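Long-range contacts in SusD homolog (Bacteroides thetaiotaomicron VPI-5482, PDB 3FDH), which probably binds glycans at the outer membrane as a SusD/RagB-family lipoprotein, handing them to a partner transporter: residues A[42-47]-A[57-62]; A[305-310]-A[450-455]; A[434-439]-A[492-497]; A[457-462]-A[486-491]. All coordinates share one frame; numbering follows the deposited sequence. Where two conformers were deposited one is given.

Interaction 1 of 4, residues A[42-47]-A[57-62]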
loop_
_atom_site.group_PDB
_atom_site.type_symbol
_atom_site.label_atom_id
_atom_site.label_comp_id
_atom_site.label_asym_id
_atom_site.label_seq_id
_atom_site.Cartn_x
_atom_site.Cartn_y
_atom_site.Cartn_z
ATOM N N ASN A 42 3.303 -5.701 2.308
ATOM C CA ASN A 42 1.879 -5.404 2.563
ATOM C C ASN A 42 1.329 -6.318 3.649
ATOM O O ASN A 42 0.525 -5.916 4.498
ATOM C CB ASN A 42 1.021 -5.571 1.305
ATOM C CG ASN A 42 -0.463 -5.228 1.524
ATOM O OD1 ASN A 42 -0.815 -4.045 1.666
ATOM N ND2 ASN A 42 -1.359 -6.245 1.421
ATOM N N THR A 43 1.792 -7.558 3.592
ATOM C CA THR A 43 1.354 -8.570 4.545
ATOM C C THR A 43 1.685 -8.168 5.982
ATOM O O THR A 43 0.821 -8.191 6.890
ATOM C CB THR A 43 1.902 -9.957 4.133
ATOM O OG1 THR A 43 1.288 -10.289 2.849
ATOM C CG2 THR A 43 1.553 -11.025 5.222
ATOM N N TYR A 44 2.933 -7.777 6.172
ATOM C CA TYR A 44 3.417 -7.372 7.497
ATOM C C TYR A 44 2.842 -6.030 7.903
ATOM O O TYR A 44 2.443 -5.822 9.053
ATOM C CB TYR A 44 4.941 -7.429 7.575
ATOM C CG TYR A 44 5.492 -8.824 7.664
ATOM C CD1 TYR A 44 5.451 -9.701 6.564
ATOM C CD2 TYR A 44 6.091 -9.280 8.826
ATOM C CE1 TYR A 44 5.993 -11.002 6.649
ATOM C CE2 TYR A 44 6.620 -10.585 8.934
ATOM C CZ TYR A 44 6.582 -11.433 7.841
ATOM O OH TYR A 44 7.127 -12.699 7.979
ATOM N N ALA A 45 2.790 -5.093 6.969
ATOM C CA ALA A 45 2.152 -3.805 7.246
ATOM C C ALA A 45 0.754 -3.980 7.812
ATOM O O ALA A 45 0.313 -3.274 8.731
ATOM C CB ALA A 45 2.123 -2.940 5.964
ATOM N N SER A 46 0.038 -4.939 7.254
ATOM C CA SER A 46 -1.332 -5.225 7.685
ATOM C C SER A 46 -1.405 -5.475 9.172
ATOM O O SER A 46 -2.310 -5.010 9.867
ATOM C CB SER A 46 -1.917 -6.438 6.952
ATOM O OG SER A 46 -2.011 -6.247 5.567
ATOM N N SER A 47 -0.399 -6.189 9.660
ATOM C CA SER A 47 -0.293 -6.481 11.077
ATOM C C SER A 47 0.173 -5.226 11.839
ATOM O O SER A 47 -0.393 -4.822 12.828
ATOM C CB SER A 47 0.733 -7.597 11.344
ATOM O OG SER A 47 1.050 -7.675 12.710
ATOM N N ASN A 57 2.564 -18.760 12.667
ATOM C CA ASN A 57 3.912 -18.832 12.160
ATOM C C ASN A 57 4.602 -17.476 12.134
ATOM O O ASN A 57 4.515 -16.703 13.082
ATOM C CB ASN A 57 3.863 -19.457 10.759
ATOM C CG ASN A 57 5.165 -20.184 10.358
ATOM O OD1 ASN A 57 6.266 -19.815 10.760
ATOM N ND2 ASN A 57 5.024 -21.212 9.543
ATOM N N GLN A 58 5.296 -17.184 11.045
ATOM C CA GLN A 58 6.040 -15.925 10.988
ATOM C C GLN A 58 5.239 -14.677 11.333
ATOM O O GLN A 58 5.711 -13.826 12.094
ATOM C CB GLN A 58 6.750 -15.727 9.650
ATOM C CG GLN A 58 7.956 -16.629 9.544
ATOM C CD GLN A 58 8.746 -16.440 8.239
ATOM O OE1 GLN A 58 8.695 -17.322 7.362
ATOM N NE2 GLN A 58 9.458 -15.281 8.088
ATOM N N LEU A 59 4.056 -14.565 10.774
ATOM C CA LEU A 59 3.212 -13.381 11.006
ATOM C C LEU A 59 2.751 -13.327 12.478
ATOM O O LEU A 59 2.468 -12.250 13.008
ATOM C CB LEU A 59 2.039 -13.320 10.019
ATOM C CG LEU A 59 1.429 -11.937 9.792
ATOM C CD1 LEU A 59 2.477 -10.955 9.245
ATOM C CD2 LEU A 59 0.246 -12.052 8.852
ATOM N N TYR A 60 2.714 -14.484 13.120
ATOM C CA TYR A 60 2.339 -14.544 14.550
ATOM C C TYR A 60 3.440 -13.867 15.347
ATOM O O TYR A 60 3.171 -13.018 16.222
ATOM C CB TYR A 60 2.121 -15.974 15.058
ATOM C CG TYR A 60 2.113 -16.034 16.571
ATOM C CD1 TYR A 60 0.984 -15.692 17.293
ATOM C CD2 TYR A 60 3.253 -16.363 17.271
ATOM C CE1 TYR A 60 0.980 -15.708 18.684
ATOM C CE2 TYR A 60 3.264 -16.388 18.661
ATOM C CZ TYR A 60 2.131 -16.024 19.353
ATOM O OH TYR A 60 2.133 -16.028 20.713
ATOM N N TYR A 61 4.669 -14.197 14.975
ATOM C CA TYR A 61 5.885 -13.664 15.664
ATOM C C TYR A 61 6.081 -12.168 15.394
ATOM O O TYR A 61 6.619 -11.404 16.213
ATOM C CB TYR A 61 7.134 -14.523 15.407
ATOM C CG TYR A 61 6.939 -15.882 16.091
ATOM C CD1 TYR A 61 6.919 -15.974 17.476
ATOM C CD2 TYR A 61 6.679 -17.018 15.360
ATOM C CE1 TYR A 61 6.674 -17.190 18.127
ATOM C CE2 TYR A 61 6.426 -18.238 15.987
ATOM C CZ TYR A 61 6.413 -18.317 17.369
ATOM O OH TYR A 61 6.173 -19.539 17.970
ATOM N N ALA A 62 5.577 -11.749 14.256
ATOM C CA ALA A 62 5.572 -10.317 13.898
ATOM C C ALA A 62 4.527 -9.626 14.779
ATOM O O ALA A 62 4.747 -8.564 15.353
ATOM C CB ALA A 62 5.260 -10.095 12.394
HETATM O O HOH W 1 9.285 -13.459 5.719
#
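T43 sets its methyl CG2 against L59, 4.0 Å from CD2, and its carbonyl O lies near the other methyl of the same leucine. CG2 is anti to the backbone N; OG1 bonds G39 O. In the conformer given, L59 CD1 sits over the centre of the Y44 ring, 4.0 Å from the centroid and 9° off the normal, a CH-pi contact. A62 CB approaches the same ring obliquely, 3.7 Å from CE2. Y44 OH lies 3.5 Å from Q58 CB. A water donates to Y44 OH and accepts a weak bond from Q58 NE2. E68 OE2, the main polar partner of both, bonds Y44 OH and Q58 NE2 and so ties the two ends together from outside the segments. S47 closes the segment with CB 4.3 Å from L59 CD1. Its OG bonds E63, just past the second segment. F254 and F261 also touch T43 and L59, and F75 meets the Y44 ring edge-to-face. The axes of segments 42-47 and 57-62 pass 10.1 Å apart, with a crossing angle of -41°. This is a helix pair joined by a short connection, packed around one leucine and one tyrosine in the mainly helical SusD-like fold.

Interaction 2 of 4, residues A[305-310]-A[450-455]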
loop_
_atom_site.group_PDB
_atom_site.type_symbol
_atom_site.label_atom_id
_atom_site.label_comp_id
_atom_site.label_asym_id
_atom_site.label_seq_id
_atom_site.Cartn_x
_atom_site.Cartn_y
_atom_site.Cartn_z
ATOM N N ALA A 305 -9.444 -11.630 16.599
ATOM C CA ALA A 305 -8.132 -11.801 17.204
ATOM C C ALA A 305 -7.705 -10.530 17.961
ATOM O O ALA A 305 -7.862 -9.398 17.445
ATOM C CB ALA A 305 -7.096 -12.195 16.133
ATOM N N PRO A 306 -7.183 -10.704 19.184
ATOM C CA PRO A 306 -6.721 -9.557 19.936
ATOM C C PRO A 306 -5.387 -9.082 19.402
ATOM O O PRO A 306 -4.405 -9.836 19.301
ATOM C CB PRO A 306 -6.547 -10.096 21.348
ATOM C CG PRO A 306 -6.244 -11.524 21.154
ATOM C CD PRO A 306 -7.016 -11.953 19.954
ATOM N N ASN A 307 -5.351 -7.801 19.067
ATOM C CA ASN A 307 -4.129 -7.226 18.495
ATOM C C ASN A 307 -2.977 -7.362 19.442
ATOM O O ASN A 307 -3.065 -7.005 20.608
ATOM C CB ASN A 307 -4.322 -5.755 18.145
ATOM C CG ASN A 307 -5.533 -5.537 17.291
ATOM O OD1 ASN A 307 -6.638 -5.355 17.824
ATOM N ND2 ASN A 307 -5.373 -5.688 15.950
ATOM N N GLY A 308 -1.894 -7.923 18.927
ATOM C CA GLY A 308 -0.692 -8.105 19.727
ATOM C C GLY A 308 -0.648 -9.259 20.711
ATOM O O GLY A 308 0.381 -9.464 21.359
ATOM N N SER A 309 -1.729 -10.020 20.840
ATOM C CA SER A 309 -1.775 -11.112 21.813
ATOM C C SER A 309 -2.670 -12.319 21.446
ATOM O O SER A 309 -3.246 -12.948 22.328
ATOM C CB SER A 309 -2.210 -10.548 23.192
ATOM O OG SER A 309 -3.587 -10.188 23.191
ATOM N N PRO A 310 -2.780 -12.672 20.144
ATOM C CA PRO A 310 -3.563 -13.881 19.915
ATOM C C PRO A 310 -2.877 -15.166 20.329
ATOM O O PRO A 310 -1.668 -15.238 20.518
ATOM C CB PRO A 310 -3.653 -13.943 18.390
ATOM C CG PRO A 310 -2.330 -13.411 17.967
ATOM C CD PRO A 310 -2.042 -12.271 18.950
ATOM N N THR A 450 -5.541 5.064 16.224
ATOM C CA THR A 450 -5.232 4.303 17.438
ATOM C C THR A 450 -4.861 2.861 17.147
ATOM O O THR A 450 -5.571 2.147 16.438
ATOM C CB THR A 450 -6.453 4.259 18.385
ATOM O OG1 THR A 450 -6.786 5.594 18.778
ATOM C CG2 THR A 450 -6.143 3.453 19.650
ATOM N N LEU A 451 -3.753 2.445 17.727
ATOM C CA LEU A 451 -3.285 1.046 17.670
ATOM C C LEU A 451 -3.321 0.496 19.064
ATOM O O LEU A 451 -2.970 1.194 19.997
ATOM C CB LEU A 451 -1.859 0.960 17.113
ATOM C CG LEU A 451 -1.745 1.520 15.688
ATOM C CD1 LEU A 451 -0.300 1.282 15.232
ATOM C CD2 LEU A 451 -2.758 0.869 14.785
ATOM N N THR A 452 -3.722 -0.755 19.225
ATOM C CA THR A 452 -3.860 -1.334 20.570
ATOM C C THR A 452 -2.825 -2.390 20.964
ATOM O O THR A 452 -2.772 -2.812 22.102
ATOM C CB THR A 452 -5.289 -1.865 20.775
ATOM O OG1 THR A 452 -5.534 -2.998 19.944
ATOM C CG2 THR A 452 -6.285 -0.773 20.443
ATOM N N ASN A 453 -1.969 -2.799 20.030
ATOM C CA ASN A 453 -0.947 -3.806 20.349
ATOM C C ASN A 453 -0.115 -3.373 21.579
ATOM O O ASN A 453 0.566 -2.363 21.524
ATOM C CB ASN A 453 -0.043 -4.013 19.116
ATOM C CG ASN A 453 0.848 -5.218 19.233
ATOM O OD1 ASN A 453 1.380 -5.522 20.308
ATOM N ND2 ASN A 453 1.103 -5.867 18.085
ATOM N N PRO A 454 -0.100 -4.165 22.669
ATOM C CA PRO A 454 0.622 -3.683 23.848
ATOM C C PRO A 454 2.097 -3.664 23.678
ATOM O O PRO A 454 2.813 -3.029 24.451
ATOM C CB PRO A 454 0.278 -4.723 24.916
ATOM C CG PRO A 454 -0.902 -5.444 24.397
ATOM C CD PRO A 454 -0.782 -5.438 22.938
ATOM N N ASN A 455 2.550 -4.354 22.643
ATOM C CA ASN A 455 3.993 -4.496 22.410
ATOM C C ASN A 455 4.583 -3.261 21.758
ATOM O O ASN A 455 5.802 -3.104 21.608
ATOM C CB ASN A 455 4.268 -5.725 21.559
ATOM C CG ASN A 455 3.855 -7.002 22.254
ATOM O OD1 ASN A 455 4.486 -7.415 23.218
ATOM N ND2 ASN A 455 2.807 -7.659 21.733
#
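G308 lies with CA against the amide of N453, 3.3 Å from both CG and ND2. It is the third residue of a type II beta turn from P306 to S309, closed by S309 N to P306 O. Its phi is positive (78°), and a CB here would come too close to N453 OD1 and P454 CD. N453 CG is anti to the backbone N (chi1 -168°), which carries the amide to the turn. N453 OD1 takes two bonds from N455. The backbone N donates at 2.9 Å, tilted from the carbonyl plane, as a capping bond before helix 456-459. N455 ND2 donates at 2.9 Å, in that plane and on a lone pair. This double grip fixes the N453 amide, and its ND2 bonds the carbonyl of E63. N455 ND2 also lies 3.0 Å from G308 O. P454 CD packs 3.6 Å from N307 O. N307 CB and T452 OG1 meet at 3.5 Å as the two side chains cross obliquely. N307 OD1 has its main partner in S266 N. The contact joins two loops between helix 265-274, strand 52-54 and the end of helix 57-63. E50 accepts from T452 N and N453 N, E63 from G308 N.

Interaction 3 of 4, residues A[434-439]-A[492-497]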
loop_
_atom_site.group_PDB
_atom_site.type_symbol
_atom_site.label_atom_id
_atom_site.label_comp_id
_atom_site.label_asym_id
_atom_site.label_seq_id
_atom_site.Cartn_x
_atom_site.Cartn_y
_atom_site.Cartn_z
ATOM N N THR A 434 -0.639 2.654 3.918
ATOM C CA THR A 434 -1.222 3.102 5.206
ATOM C C THR A 434 -0.194 3.175 6.297
ATOM O O THR A 434 -0.211 4.064 7.149
ATOM C CB THR A 434 -2.316 2.244 5.643
ATOM O OG1 THR A 434 -3.390 2.444 4.716
ATOM C CG2 THR A 434 -2.773 2.639 7.064
ATOM N N TYR A 435 0.753 2.268 6.166
ATOM C CA TYR A 435 1.885 2.186 7.102
ATOM C C TYR A 435 2.862 3.378 6.941
ATOM O O TYR A 435 3.392 3.900 7.921
ATOM C CB TYR A 435 2.573 0.859 6.912
ATOM C CG TYR A 435 3.825 0.690 7.703
ATOM C CD1 TYR A 435 3.783 0.500 9.095
ATOM C CD2 TYR A 435 5.043 0.632 7.069
ATOM C CE1 TYR A 435 4.938 0.333 9.815
ATOM C CE2 TYR A 435 6.188 0.446 7.770
ATOM C CZ TYR A 435 6.142 0.283 9.140
ATOM O OH TYR A 435 7.329 0.083 9.767
ATOM N N ASN A 436 3.023 3.841 5.715
ATOM C CA ASN A 436 3.750 5.080 5.442
ATOM C C ASN A 436 3.006 6.245 6.076
ATOM O O ASN A 436 3.601 7.043 6.767
ATOM C CB ASN A 436 3.915 5.351 3.958
ATOM C CG ASN A 436 4.830 4.364 3.280
ATOM O OD1 ASN A 436 5.821 3.918 3.885
ATOM N ND2 ASN A 436 4.503 4.001 2.020
ATOM N N ASP A 437 1.694 6.344 5.845
ATOM C CA ASP A 437 0.936 7.453 6.411
ATOM C C ASP A 437 1.029 7.464 7.926
ATOM O O ASP A 437 1.148 8.505 8.570
ATOM C CB ASP A 437 -0.552 7.368 6.055
ATOM C CG ASP A 437 -0.890 7.824 4.596
ATOM O OD1 ASP A 437 -0.340 8.835 4.109
ATOM O OD2 ASP A 437 -1.817 7.240 3.991
ATOM N N PHE A 438 1.068 6.273 8.515
ATOM C CA PHE A 438 1.014 6.166 9.984
ATOM C C PHE A 438 2.287 6.705 10.554
ATOM O O PHE A 438 2.315 7.482 11.521
ATOM C CB PHE A 438 0.840 4.686 10.458
ATOM C CG PHE A 438 0.622 4.577 11.935
ATOM C CD1 PHE A 438 -0.624 4.735 12.485
ATOM C CD2 PHE A 438 1.673 4.409 12.773
ATOM C CE1 PHE A 438 -0.799 4.707 13.840
ATOM C CE2 PHE A 438 1.505 4.360 14.117
ATOM C CZ PHE A 438 0.269 4.514 14.666
ATOM N N ARG A 439 3.361 6.288 9.929
ATOM C CA ARG A 439 4.673 6.697 10.372
ATOM C C ARG A 439 4.922 8.187 10.071
ATOM O O ARG A 439 5.620 8.892 10.795
ATOM C CB ARG A 439 5.768 5.843 9.727
ATOM C CG ARG A 439 5.787 4.420 10.208
ATOM C CD ARG A 439 6.959 3.699 9.537
ATOM N NE ARG A 439 6.746 3.551 8.105
ATOM C CZ ARG A 439 7.689 3.320 7.218
ATOM N NH1 ARG A 439 8.932 3.284 7.612
ATOM N NH2 ARG A 439 7.382 3.220 5.954
ATOM N N VAL A 492 12.718 6.715 9.916
ATOM C CA VAL A 492 13.279 7.053 8.586
ATOM C C VAL A 492 13.378 8.587 8.488
ATOM O O VAL A 492 12.785 9.320 9.292
ATOM C CB VAL A 492 12.460 6.415 7.417
ATOM C CG1 VAL A 492 12.450 4.889 7.647
ATOM C CG2 VAL A 492 11.008 6.970 7.293
ATOM N N TRP A 493 14.123 9.078 7.513
ATOM C CA TRP A 493 14.336 10.530 7.404
ATOM C C TRP A 493 13.084 11.388 7.263
ATOM O O TRP A 493 12.928 12.387 7.955
ATOM C CB TRP A 493 15.326 10.821 6.306
ATOM C CG TRP A 493 15.570 12.253 6.045
ATOM C CD1 TRP A 493 16.424 13.083 6.723
ATOM C CD2 TRP A 493 14.998 13.027 4.993
ATOM N NE1 TRP A 493 16.407 14.328 6.150
ATOM C CE2 TRP A 493 15.537 14.322 5.088
ATOM C CE3 TRP A 493 14.077 12.747 3.968
ATOM C CZ2 TRP A 493 15.182 15.350 4.210
ATOM C CZ3 TRP A 493 13.714 13.779 3.094
ATOM C CH2 TRP A 493 14.280 15.063 3.227
ATOM N N TRP A 494 12.158 10.981 6.420
ATOM C CA TRP A 494 10.957 11.793 6.233
ATOM C C TRP A 494 10.095 11.814 7.472
ATOM O O TRP A 494 9.171 12.637 7.587
ATOM C CB TRP A 494 10.155 11.460 4.960
ATOM C CG TRP A 494 9.744 10.025 4.652
ATOM C CD1 TRP A 494 10.183 9.287 3.602
ATOM C CD2 TRP A 494 8.802 9.191 5.356
ATOM N NE1 TRP A 494 9.575 8.059 3.587
ATOM C CE2 TRP A 494 8.727 7.963 4.651
ATOM C CE3 TRP A 494 8.011 9.363 6.487
ATOM C CZ2 TRP A 494 7.901 6.907 5.043
ATOM C CZ3 TRP A 494 7.166 8.286 6.886
ATOM C CH2 TRP A 494 7.141 7.081 6.165
ATOM N N ALA A 495 10.455 10.966 8.426
ATOM C CA ALA A 495 9.705 10.858 9.696
ATOM C C ALA A 495 10.449 11.559 10.803
ATOM O O ALA A 495 10.088 11.451 11.967
ATOM C CB ALA A 495 9.416 9.387 10.065
ATOM N N GLY A 496 11.513 12.266 10.441
ATOM C CA GLY A 496 12.302 13.003 11.418
ATOM C C GLY A 496 13.562 12.281 11.812
ATOM O O GLY A 496 14.307 12.734 12.698
ATOM N N GLY A 497 13.806 11.135 11.186
ATOM C CA GLY A 497 15.039 10.358 11.475
ATOM C C GLY A 497 16.261 10.875 10.756
ATOM O O GLY A 497 16.181 11.810 9.974
#
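R439 and W494 meet where helix 431-443 of the SusD-like fold is covered by a 3-10 turn near the C-terminus. The two side chains cross at about a right angle. W494 CH2 lies over one face of the guanidinium, offset toward its rim, and the nearest pair is NH2 to CZ2 at 3.8 Å. The planes are 69° apart, so this is not a parallel stack. The ring rests on the helix backbone, with CH2 3.6 Å from N436 O. V492 CG1 lies 3.9 Å from R439 NH1, and A495 CB 3.9 Å from R439 O. The next layer holds these groups in place. The opposite face of the guanidinium takes Y435 CE2. The arginine bends at chi3 (-68°), and NE makes a weak bond to Y435 O. NH1 donates to L462 O and NH2 to D125 O, so several carbonyls hold the buried group. D125 OD1 accepts from W494 NE1, which places one residue behind both partners. V492 CG2 sits over the centre of the indole from within its own turn. V492 O accepts from A495 N and G497 N, which arrive from opposite faces of its plane. NH2 of R439 makes a weak 2.7 Å bond to N436 OD1.

Interaction 4 of 4, residues A[457-462]-A[486-491]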
loop_
_atom_site.group_PDB
_atom_site.type_symbol
_atom_site.label_atom_id
_atom_site.label_comp_id
_atom_site.label_asym_id
_atom_site.label_seq_id
_atom_site.Cartn_x
_atom_site.Cartn_y
_atom_site.Cartn_z
ATOM N N SER A 457 4.792 -0.435 22.974
ATOM C CA SER A 457 5.361 0.449 23.988
ATOM C C SER A 457 6.836 0.625 23.691
ATOM O O SER A 457 7.392 1.715 23.794
ATOM C CB SER A 457 5.160 -0.105 25.403
ATOM O OG SER A 457 5.673 -1.427 25.498
ATOM N N SER A 458 7.464 -0.472 23.273
ATOM C CA SER A 458 8.866 -0.438 22.885
ATOM C C SER A 458 9.173 -1.150 21.569
ATOM O O SER A 458 10.296 -1.068 21.079
ATOM C CB SER A 458 9.713 -1.088 23.957
ATOM O OG SER A 458 9.381 -2.467 24.067
ATOM N N LYS A 459 8.181 -1.798 20.973
ATOM C CA LYS A 459 8.402 -2.560 19.751
ATOM C C LYS A 459 7.507 -2.282 18.562
ATOM O O LYS A 459 7.113 -3.195 17.839
ATOM C CB LYS A 459 8.408 -4.058 20.035
ATOM C CG LYS A 459 9.716 -4.443 20.720
ATOM C CD LYS A 459 9.723 -5.877 21.046
ATOM C CE LYS A 459 11.093 -6.306 21.315
ATOM N NZ LYS A 459 11.016 -7.760 21.601
ATOM N N PHE A 460 7.193 -1.008 18.364
ATOM C CA PHE A 460 6.510 -0.604 17.150
ATOM C C PHE A 460 7.560 -0.402 16.066
ATOM O O PHE A 460 8.450 0.428 16.222
ATOM C CB PHE A 460 5.743 0.699 17.300
ATOM C CG PHE A 460 5.095 1.086 16.031
ATOM C CD1 PHE A 460 3.988 0.391 15.578
ATOM C CD2 PHE A 460 5.645 2.069 15.228
ATOM C CE1 PHE A 460 3.423 0.666 14.352
ATOM C CE2 PHE A 460 5.066 2.383 14.040
ATOM C CZ PHE A 460 3.952 1.673 13.580
ATOM N N PRO A 461 7.500 -1.176 14.967
ATOM C CA PRO A 461 8.541 -0.997 13.976
ATOM C C PRO A 461 8.421 0.254 13.137
ATOM O O PRO A 461 7.444 0.464 12.421
ATOM C CB PRO A 461 8.402 -2.226 13.083
ATOM C CG PRO A 461 6.977 -2.656 13.241
ATOM C CD PRO A 461 6.447 -2.100 14.522
ATOM N N LEU A 462 9.478 1.050 13.205
ATOM C CA LEU A 462 9.514 2.349 12.500
ATOM C C LEU A 462 9.957 2.180 11.067
ATOM O O LEU A 462 9.920 3.116 10.264
ATOM C CB LEU A 462 10.491 3.289 13.192
ATOM C CG LEU A 462 10.203 3.555 14.659
ATOM C CD1 LEU A 462 11.278 4.428 15.278
ATOM C CD2 LEU A 462 8.943 4.260 14.788
ATOM N N TYR A 486 17.539 -1.319 15.870
ATOM C CA TYR A 486 17.359 0.057 15.322
ATOM C C TYR A 486 15.994 0.229 14.642
ATOM O O TYR A 486 15.452 1.326 14.524
ATOM C CB TYR A 486 18.525 0.423 14.362
ATOM C CG TYR A 486 18.321 -0.192 12.996
ATOM C CD1 TYR A 486 18.500 -1.561 12.773
ATOM C CD2 TYR A 486 17.871 0.594 11.936
ATOM C CE1 TYR A 486 18.250 -2.124 11.507
ATOM C CE2 TYR A 486 17.657 0.044 10.678
ATOM C CZ TYR A 486 17.825 -1.307 10.464
ATOM O OH TYR A 486 17.550 -1.823 9.204
ATOM N N VAL A 487 15.380 -0.883 14.263
ATOM C CA VAL A 487 14.103 -0.796 13.548
ATOM C C VAL A 487 13.051 -0.197 14.485
ATOM O O VAL A 487 12.047 0.351 14.050
ATOM C CB VAL A 487 13.621 -2.166 12.962
ATOM C CG1 VAL A 487 14.725 -2.807 12.055
ATOM C CG2 VAL A 487 13.207 -3.090 14.038
ATOM N N TYR A 488 13.326 -0.253 15.773
ATOM C CA TYR A 488 12.369 0.238 16.746
ATOM C C TYR A 488 12.718 1.601 17.304
ATOM O O TYR A 488 11.892 2.207 17.986
ATOM C CB TYR A 488 12.251 -0.723 17.930
ATOM C CG TYR A 488 11.774 -2.122 17.597
ATOM C CD1 TYR A 488 10.530 -2.321 17.079
ATOM C CD2 TYR A 488 12.567 -3.230 17.838
ATOM C CE1 TYR A 488 10.063 -3.618 16.786
ATOM C CE2 TYR A 488 12.124 -4.514 17.559
ATOM C CZ TYR A 488 10.867 -4.700 17.026
ATOM O OH TYR A 488 10.401 -5.980 16.767
ATOM N N SER A 489 13.949 2.050 17.073
ATOM C CA SER A 489 14.409 3.327 17.616
ATOM C C SER A 489 14.806 4.405 16.589
ATOM O O SER A 489 14.870 5.562 16.914
ATOM C CB SER A 489 15.631 3.086 18.492
ATOM O OG SER A 489 16.649 2.500 17.720
ATOM N N GLU A 490 15.035 4.023 15.344
ATOM C CA GLU A 490 15.529 4.967 14.353
ATOM C C GLU A 490 14.506 5.231 13.281
ATOM O O GLU A 490 14.377 4.456 12.357
ATOM C CB GLU A 490 16.787 4.411 13.693
ATOM C CG GLU A 490 18.012 4.337 14.645
ATOM C CD GLU A 490 18.531 5.685 15.033
ATOM O OE1 GLU A 490 18.109 6.690 14.436
ATOM O OE2 GLU A 490 19.398 5.763 15.944
ATOM N N PRO A 491 13.780 6.345 13.391
ATOM C CA PRO A 491 12.775 6.611 12.346
ATOM C C PRO A 491 13.457 6.850 10.998
ATOM O O PRO A 491 14.620 7.184 10.944
ATOM C CB PRO A 491 12.138 7.929 12.784
ATOM C CG PRO A 491 12.516 8.137 14.170
ATOM C CD PRO A 491 13.762 7.361 14.451
HETATM O O HOH W 2 11.537 1.714 21.124
HETATM O O HOH W 3 9.115 2.315 17.976
#
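Y488 lays its ring against K459, whose CG stands over the ring centre, 3.9 Å from the centroid and 12° off the normal, a CH-pi contact. V487 CG2 covers the opposite face, so an aliphatic group lies on each side. The ring edge meets F460 and P461, with CD1 3.6 Å from F460 O. CE1 lies 3.2 Å from K459 O, which sits out of the ring plane. That carbonyl also accepts from R65 NE. L462 N donates to V487 O at 2.8 Å, a single direct backbone bond between the two segments. The N-H...O angle is 156°, and the donor lies close to the C=O axis. Segment 457-462 runs from the end of the short helix 456-459 into a loop of this mainly helical SusD-like fold; segment 486-491 is a loop after helix 475-481. L462 CD1 packs on the 488-491 backbone, 3.6 Å from Y488 O and 3.9 Å from P491 CD. Two waters each donate to Y488 O. One also donates to S458 O and the other, at 2.7 Å, to F460 O. The CB of F460 points away from segment 486-491. Its ring meets F438 and lies near a bound tetraethylene glycol, probably from the crystallisation liquor.

In the fold
Interactions 1 and 3 are buried, while interactions 2 and 4 are only partly so. Interaction 1 joins two helices by apolar packing. Interaction 3 sets a tryptophan on an arginine, and its guanidinium is held by backbone carbonyls. In interaction 2 asparagine amides meet a glycine turn. In interaction 4 a tyrosine ring, one backbone bond and bridging waters join the segments. Helix 431-443 is shared ground: Y435 touches A45 of interaction 1, and F438 meets L451 of interaction 2 and F460 of interaction 4. Interaction 4 is nested in the loop that interaction 3 closes. Y435 OH bonds P461 O, linking the two. Interactions 1 and 2 meet where Y60 packs on P310.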